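Local coordinates for protein precorrin-6y methylase (Rhodobacter capsulatus, PDB 3NJR) that carries, as the C-terminal domain of a precorrin-6Y C5,15-methyltransferase, an S-adenosylmethionine-type cofactor site and probably serves methyl transfer in cobalamin biosynthesis, at residues Ala33-Ile38 with Ile90-Lys95; Val151-Thr156 with Arg195-Trp200. All coordinates share one frame; numbering follows the deposited sequence.

Contact 1: Ala33-Ile38 with Ile90-Lys95; sequences AHDGQI and IENIQK. With SAH (S-adenosyl-L-homocysteine), chain C.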
loop_
_atom_site.group_PDB
_atom_site.type_symbol
_atom_site.label_atom_id
_atom_site.label_comp_id
_atom_site.label_asym_id
_atom_site.label_seq_id
_atom_site.Cartn_x
_atom_site.Cartn_y
_atom_site.Cartn_z
ATOM N N ALA A 33 -25.059 -17.549 1.966
ATOM C CA ALA A 33 -24.838 -18.530 0.922
ATOM C C ALA A 33 -24.038 -17.843 -0.187
ATOM O O ALA A 33 -24.437 -16.786 -0.680
ATOM C CB ALA A 33 -26.169 -18.986 0.387
ATOM N N HIS A 34 -22.899 -18.412 -0.559
ATOM C CA HIS A 34 -22.101 -17.866 -1.643
ATOM C C HIS A 34 -21.299 -19.002 -2.223
ATOM O O HIS A 34 -21.287 -20.103 -1.661
ATOM C CB HIS A 34 -21.163 -16.770 -1.141
ATOM C CG HIS A 34 -20.093 -17.271 -0.222
ATOM N ND1 HIS A 34 -20.258 -17.340 1.145
ATOM C CD2 HIS A 34 -18.848 -17.740 -0.478
ATOM C CE1 HIS A 34 -19.160 -17.828 1.692
ATOM N NE2 HIS A 34 -18.291 -18.082 0.729
ATOM N N ASP A 35 -20.611 -18.735 -3.330
ATOM C CA ASP A 35 -19.913 -19.790 -4.058
ATOM C C ASP A 35 -18.419 -19.558 -4.165
ATOM O O ASP A 35 -17.728 -20.316 -4.838
ATOM C CB ASP A 35 -20.529 -19.998 -5.457
ATOM C CG ASP A 35 -20.306 -18.800 -6.408
ATOM O OD1 ASP A 35 -19.701 -17.763 -6.025
ATOM O OD2 ASP A 35 -20.756 -18.915 -7.572
ATOM N N GLY A 36 -17.920 -18.515 -3.513
ATOM C CA GLY A 36 -16.526 -18.099 -3.710
ATOM C C GLY A 36 -16.358 -16.712 -4.320
ATOM O O GLY A 36 -15.282 -16.125 -4.207
ATOM N N GLN A 37 -17.410 -16.181 -4.948
ATOM C CA GLN A 37 -17.345 -14.856 -5.581
ATOM C C GLN A 37 -17.845 -13.678 -4.715
ATOM O O GLN A 37 -17.917 -12.540 -5.186
ATOM C CB GLN A 37 -18.079 -14.876 -6.929
ATOM C CG GLN A 37 -17.664 -13.762 -7.917
ATOM C CD GLN A 37 -16.132 -13.607 -8.058
ATOM O OE1 GLN A 37 -15.391 -14.598 -8.173
ATOM N NE2 GLN A 37 -15.661 -12.352 -8.057
ATOM N N ILE A 38 -18.163 -13.948 -3.453
ATOM C CA ILE A 38 -18.709 -12.947 -2.523
ATOM C C ILE A 38 -17.824 -11.688 -2.405
ATOM O O ILE A 38 -16.623 -11.772 -2.619
ATOM C CB ILE A 38 -18.949 -13.611 -1.126
ATOM C CG1 ILE A 38 -19.770 -12.708 -0.202
ATOM C CG2 ILE A 38 -17.633 -14.050 -0.487
ATOM C CD1 ILE A 38 -20.516 -13.443 0.914
ATOM N N ILE A 90 -27.592 -17.099 -8.840
ATOM C CA ILE A 90 -28.969 -16.672 -8.552
ATOM C C ILE A 90 -29.581 -17.499 -7.408
ATOM O O ILE A 90 -30.222 -16.966 -6.514
ATOM C CB ILE A 90 -29.844 -16.730 -9.843
ATOM C CG1 ILE A 90 -29.667 -15.444 -10.665
ATOM C CG2 ILE A 90 -31.330 -17.057 -9.529
ATOM C CD1 ILE A 90 -30.631 -14.317 -10.317
ATOM N N GLU A 91 -29.335 -18.799 -7.436
ATOM C CA GLU A 91 -29.799 -19.700 -6.415
ATOM C C GLU A 91 -29.305 -19.320 -5.014
ATOM O O GLU A 91 -30.078 -19.394 -4.040
ATOM C CB GLU A 91 -29.348 -21.101 -6.769
ATOM C CG GLU A 91 -30.208 -22.168 -6.179
ATOM C CD GLU A 91 -29.392 -23.404 -5.810
ATOM O OE1 GLU A 91 -28.295 -23.607 -6.408
ATOM O OE2 GLU A 91 -29.852 -24.163 -4.916
ATOM N N ASN A 92 -28.031 -18.921 -4.919
ATOM C CA ASN A 92 -27.462 -18.382 -3.675
ATOM C C ASN A 92 -28.120 -17.064 -3.234
ATOM O O ASN A 92 -28.392 -16.881 -2.044
ATOM C CB ASN A 92 -25.946 -18.199 -3.791
ATOM C CG ASN A 92 -25.170 -19.523 -3.737
ATOM O OD1 ASN A 92 -24.081 -19.616 -4.295
ATOM N ND2 ASN A 92 -25.718 -20.538 -3.059
ATOM N N ILE A 93 -28.372 -16.158 -4.190
ATOM C CA ILE A 93 -29.142 -14.929 -3.946
ATOM C C ILE A 93 -30.499 -15.311 -3.382
ATOM O O ILE A 93 -30.996 -14.691 -2.445
ATOM C CB ILE A 93 -29.395 -14.094 -5.239
ATOM C CG1 ILE A 93 -28.085 -13.771 -5.959
ATOM C CG2 ILE A 93 -30.210 -12.841 -4.930
ATOM C CD1 ILE A 93 -28.276 -13.223 -7.337
ATOM N N GLN A 94 -31.095 -16.349 -3.948
ATOM C CA GLN A 94 -32.421 -16.744 -3.530
ATOM C C GLN A 94 -32.415 -17.233 -2.086
ATOM O O GLN A 94 -33.331 -16.914 -1.321
ATOM C CB GLN A 94 -32.987 -17.807 -4.460
ATOM C CG GLN A 94 -34.464 -17.609 -4.680
ATOM C CD GLN A 94 -34.737 -16.389 -5.550
ATOM O OE1 GLN A 94 -35.278 -15.368 -5.073
ATOM N NE2 GLN A 94 -34.339 -16.479 -6.839
ATOM N N LYS A 95 -31.380 -17.991 -1.722
ATOM C CA LYS A 95 -31.251 -18.495 -0.362
ATOM C C LYS A 95 -31.129 -17.358 0.647
ATOM O O LYS A 95 -31.720 -17.418 1.736
ATOM C CB LYS A 95 -30.080 -19.451 -0.248
ATOM C CG LYS A 95 -30.301 -20.714 -1.056
ATOM C CD LYS A 95 -29.142 -21.685 -0.957
ATOM C CE LYS A 95 -29.453 -22.969 -1.718
ATOM N NZ LYS A 95 -28.246 -23.852 -1.765
HETATM N N SAH C . -21.141 -8.048 -5.163
HETATM C CA SAH C . -20.980 -9.532 -5.245
HETATM C CB SAH C . -19.561 -9.872 -5.707
HETATM C CG SAH C . -19.545 -10.658 -7.023
HETATM S SD SAH C . -18.926 -9.651 -8.340
HETATM C C SAH C . -21.313 -10.173 -3.917
HETATM O O SAH C . -21.676 -11.345 -3.824
HETATM O OXT SAH C . -21.247 -9.546 -2.867
HETATM C "C5'" SAH C . -18.900 -10.730 -9.751
HETATM C "C4'" SAH C . -20.291 -11.137 -10.262
HETATM O "O4'" SAH C . -20.831 -10.233 -11.245
HETATM C "C3'" SAH C . -20.233 -12.508 -10.929
HETATM O "O3'" SAH C . -21.090 -13.405 -10.231
HETATM C "C2'" SAH C . -20.744 -12.312 -12.346
HETATM O "O2'" SAH C . -21.590 -13.379 -12.798
HETATM C "C1'" SAH C . -21.498 -10.991 -12.270
HETATM N N9 SAH C . -21.573 -10.339 -13.614
HETATM C C8 SAH C . -20.608 -10.354 -14.559
HETATM N N7 SAH C . -20.997 -9.693 -15.676
HETATM C C5 SAH C . -22.245 -9.239 -15.460
HETATM C C6 SAH C . -23.246 -8.451 -16.224
HETATM N N6 SAH C . -22.944 -8.031 -17.471
HETATM N N1 SAH C . -24.447 -8.173 -15.649
HETATM C C2 SAH C . -24.739 -8.601 -14.405
HETATM N N3 SAH C . -23.872 -9.318 -13.657
HETATM C C4 SAH C . -22.629 -9.666 -14.106
#

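Contact 2: Val151-Thr156 with Arg195-Trp200; sequences VANAVT and RPQLQW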
loop_
_atom_site.group_PDB
_atom_site.type_symbol
_atom_site.label_atom_id
_atom_site.label_comp_id
_atom_site.label_asym_id
_atom_site.label_seq_id
_atom_site.Cartn_x
_atom_site.Cartn_y
_atom_site.Cartn_z
ATOM N N VAL A 151 -22.130 3.734 -7.063
ATOM C CA VAL A 151 -20.969 3.198 -6.366
ATOM C C VAL A 151 -20.428 1.984 -7.109
ATOM O O VAL A 151 -21.151 1.042 -7.383
ATOM C CB VAL A 151 -21.277 2.883 -4.857
ATOM C CG1 VAL A 151 -20.073 2.254 -4.145
ATOM C CG2 VAL A 151 -21.721 4.148 -4.118
ATOM N N ALA A 152 -19.142 2.025 -7.441
ATOM C CA ALA A 152 -18.505 0.941 -8.189
ATOM C C ALA A 152 -17.168 0.552 -7.587
ATOM O O ALA A 152 -16.421 1.413 -7.165
ATOM C CB ALA A 152 -18.319 1.356 -9.622
ATOM N N ASN A 153 -16.887 -0.751 -7.544
ATOM C CA ASN A 153 -15.561 -1.290 -7.188
ATOM C C ASN A 153 -14.827 -1.811 -8.440
ATOM O O ASN A 153 -15.416 -2.450 -9.287
ATOM C CB ASN A 153 -15.677 -2.403 -6.145
ATOM C CG ASN A 153 -16.444 -1.968 -4.886
ATOM O OD1 ASN A 153 -16.376 -0.814 -4.459
ATOM N ND2 ASN A 153 -17.172 -2.904 -4.290
ATOM N N ALA A 154 -13.542 -1.521 -8.557
ATOM C CA ALA A 154 -12.734 -2.015 -9.672
ATOM C C ALA A 154 -11.532 -2.805 -9.151
ATOM O O ALA A 154 -10.864 -2.374 -8.216
ATOM C CB ALA A 154 -12.263 -0.855 -10.511
ATOM N N VAL A 155 -11.245 -3.952 -9.755
ATOM C CA VAL A 155 -10.049 -4.716 -9.364
ATOM C C VAL A 155 -9.096 -5.047 -10.542
ATOM O O VAL A 155 -8.040 -5.679 -10.335
ATOM C CB VAL A 155 -10.417 -5.971 -8.549
ATOM C CG1 VAL A 155 -11.092 -7.025 -9.438
ATOM C CG2 VAL A 155 -9.187 -6.518 -7.847
ATOM N N THR A 156 -9.469 -4.617 -11.758
ATOM C CA THR A 156 -8.598 -4.710 -12.934
ATOM C C THR A 156 -8.091 -3.326 -13.344
ATOM O O THR A 156 -8.752 -2.308 -13.087
ATOM C CB THR A 156 -9.304 -5.363 -14.153
ATOM O OG1 THR A 156 -10.315 -4.480 -14.658
ATOM C CG2 THR A 156 -9.919 -6.692 -13.787
ATOM N N ARG A 195 -4.705 -7.078 -3.433
ATOM C CA ARG A 195 -4.654 -6.058 -4.486
ATOM C C ARG A 195 -5.302 -4.791 -3.973
ATOM O O ARG A 195 -6.271 -4.854 -3.224
ATOM C CB ARG A 195 -5.430 -6.503 -5.713
ATOM C CG ARG A 195 -4.937 -7.764 -6.315
ATOM C CD ARG A 195 -5.634 -8.030 -7.621
ATOM N NE ARG A 195 -4.911 -9.075 -8.344
ATOM C CZ ARG A 195 -5.084 -10.383 -8.160
ATOM N NH1 ARG A 195 -5.985 -10.815 -7.285
ATOM N NH2 ARG A 195 -4.361 -11.260 -8.856
ATOM N N PRO A 196 -4.794 -3.621 -4.376
ATOM C CA PRO A 196 -5.671 -2.482 -4.085
ATOM C C PRO A 196 -6.953 -2.609 -4.916
ATOM O O PRO A 196 -6.967 -3.286 -5.956
ATOM C CB PRO A 196 -4.856 -1.272 -4.528
ATOM C CG PRO A 196 -3.888 -1.815 -5.535
ATOM C CD PRO A 196 -3.649 -3.269 -5.230
ATOM N N GLN A 197 -8.030 -2.001 -4.439
ATOM C CA GLN A 197 -9.279 -1.958 -5.177
ATOM C C GLN A 197 -9.616 -0.479 -5.261
ATOM O O GLN A 197 -9.371 0.281 -4.317
ATOM C CB GLN A 197 -10.364 -2.750 -4.437
ATOM C CG GLN A 197 -11.274 -3.613 -5.327
ATOM C CD GLN A 197 -11.903 -4.823 -4.598
ATOM O OE1 GLN A 197 -11.209 -5.747 -4.163
ATOM N NE2 GLN A 197 -13.230 -4.825 -4.505
ATOM N N LEU A 198 -10.128 -0.051 -6.406
ATOM C CA LEU A 198 -10.594 1.318 -6.533
ATOM C C LEU A 198 -12.105 1.366 -6.367
ATOM O O LEU A 198 -12.812 0.438 -6.761
ATOM C CB LEU A 198 -10.140 1.936 -7.855
ATOM C CG LEU A 198 -9.014 2.980 -7.774
ATOM C CD1 LEU A 198 -7.742 2.412 -7.166
ATOM C CD2 LEU A 198 -8.737 3.600 -9.149
ATOM N N GLN A 199 -12.588 2.431 -5.740
ATOM C CA GLN A 199 -14.009 2.585 -5.509
ATOM C C GLN A 199 -14.423 4.002 -5.823
ATOM O O GLN A 199 -13.899 4.964 -5.251
ATOM C CB GLN A 199 -14.395 2.218 -4.077
ATOM C CG GLN A 199 -15.900 2.341 -3.805
ATOM C CD GLN A 199 -16.254 2.315 -2.322
ATOM O OE1 GLN A 199 -16.120 3.319 -1.629
ATOM N NE2 GLN A 199 -16.749 1.175 -1.845
ATOM N N TRP A 200 -15.358 4.126 -6.750
ATOM C CA TRP A 200 -15.900 5.413 -7.051
ATOM C C TRP A 200 -17.280 5.556 -6.438
ATOM O O TRP A 200 -18.089 4.600 -6.374
ATOM C CB TRP A 200 -15.930 5.657 -8.554
ATOM C CG TRP A 200 -16.529 6.988 -8.915
ATOM C CD1 TRP A 200 -16.096 8.231 -8.520
ATOM C CD2 TRP A 200 -17.681 7.209 -9.735
ATOM N NE1 TRP A 200 -16.915 9.214 -9.045
ATOM C CE2 TRP A 200 -17.889 8.618 -9.800
ATOM C CE3 TRP A 200 -18.554 6.355 -10.436
ATOM C CZ2 TRP A 200 -18.930 9.193 -10.536
ATOM C CZ3 TRP A 200 -19.592 6.925 -11.180
ATOM C CH2 TRP A 200 -19.770 8.342 -11.217
#

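Contact 1: Ala33-Ile38 with Ile90-Lys95
Asn92 reaches from helix 87-99 to the loop Ala33-Asp35; Ala33-Ile38 and Ile90-Lys95 meet by van der Waals packing, without a hydrogen bond between the two segments. The CG of Asn92 stands anti to the carbonyl carbon (chi1 -74°), which lays the flat amide along the loop backbone. Asn92 CB comes to 3.7 Å from Ala33 O, and Asn92 ND2 lies near the Ala33 methyl. On the other branch of the amide, Asn92 OD1 rests 3.5 Å from His34 C. One turn further along the helix, Lys95 adds its CB, 4.0 Å from Ala33 CB, before its extended chain leads away.

The polar bonds run within each side or to neighbours. Asp35 OD1 accepts from Gln37 N at 3.0 Å, nearly along the carboxylate C-O axis, and closes an Asx turn around Gly36. Asp35 OD2 forms a salt bridge with Arg89, tying that turn to the start of the same helix. Ala33 N is held by Asn96 OD1, one residue past Lys95. Within the helix, Lys95 NZ pairs with Glu91 OE2 at 3.6 Å.

Beyond the turn, Gln37 CG packs 3.7 Å from CG of S-adenosyl-L-homocysteine, which Thr39, Ser66, Ser68 and Glu84 hydrogen-bond. The contact thus sets the loop against helix 87-99, and the loop's end, Gln37 and Ile38, lines the cofactor pocket of a Rossmann-like methyltransferase domain.

Contact 2: Val151-Thr156 with Arg195-Trp200
Val151 opens the pairing by turning its CA hydrogen to Trp200 O, a CA-H...O contact of 3.2 Å, while CG1 of the same residue crosses the end of the Gln199 side chain obliquely. Its own backbone bonds go to Val126 and Ile128 on strand 125-128, the parallel neighbour of strand 149-154 on its other side.

Ala152 and Trp200 make a hydrogen-bonded antiparallel pair: Ala152 N donates to Trp200 O at 3.0 Å and Trp200 N returns a bond to Ala152 O at 2.9 Å. The methyl of Ala152 faces Leu163 of helix 157-170, and the Trp200 indole is fixed through NE1 by Gly171 O.

At the non-hydrogen-bonded pair Asn153-Gln199 the side chains lie side by side on the face covered by helix 41-51, their amide planes only 21° apart. Gln199 NE2 gives a weak bond to Asn153 OD1 at 3.3 Å, and Asn153 ND2 makes another weak one to Thr47. Here the parallel part of the Rossmann-like sheet gives way to its antiparallel end, the strand order 3-2-1-4-5-7-6 of class I methyltransferases.

Ala154 N donates to Leu198 O at 2.8 Å and Leu198 N returns a bond to Ala154 O, against which Gln197 CG lies.

Val155 leaves the strand, its CG2, anti to the backbone N, meeting Arg195 CD at 3.9 Å; Arg195 NE bonds to Trp191 O of a second subunit. Thr156, at the N-cap of helix 157-170, caps Ser159 N with its OG1.

How the contacts relate
Contact 1 lies at the surface and contact 2 in the buried interior of the domain; their centres are 21 Å apart and their nearest atoms about 7 Å, without touching. Contact 1 sets a loop against a helix by van der Waals packing of an amide on backbone, whereas contact 2 joins two neighbouring sheet strands by regular main-chain bonds. Helix 41-51 links them: the 33-38 loop leads into it, and Val151, Gln197 and Gln199 pack on it. Both lie toward the bound S-adenosyl-L-homocysteine, contact 1 touching it and the side chain of Asn153 of contact 2 about 7 Å away. Only contact 2 is also met by other subunits.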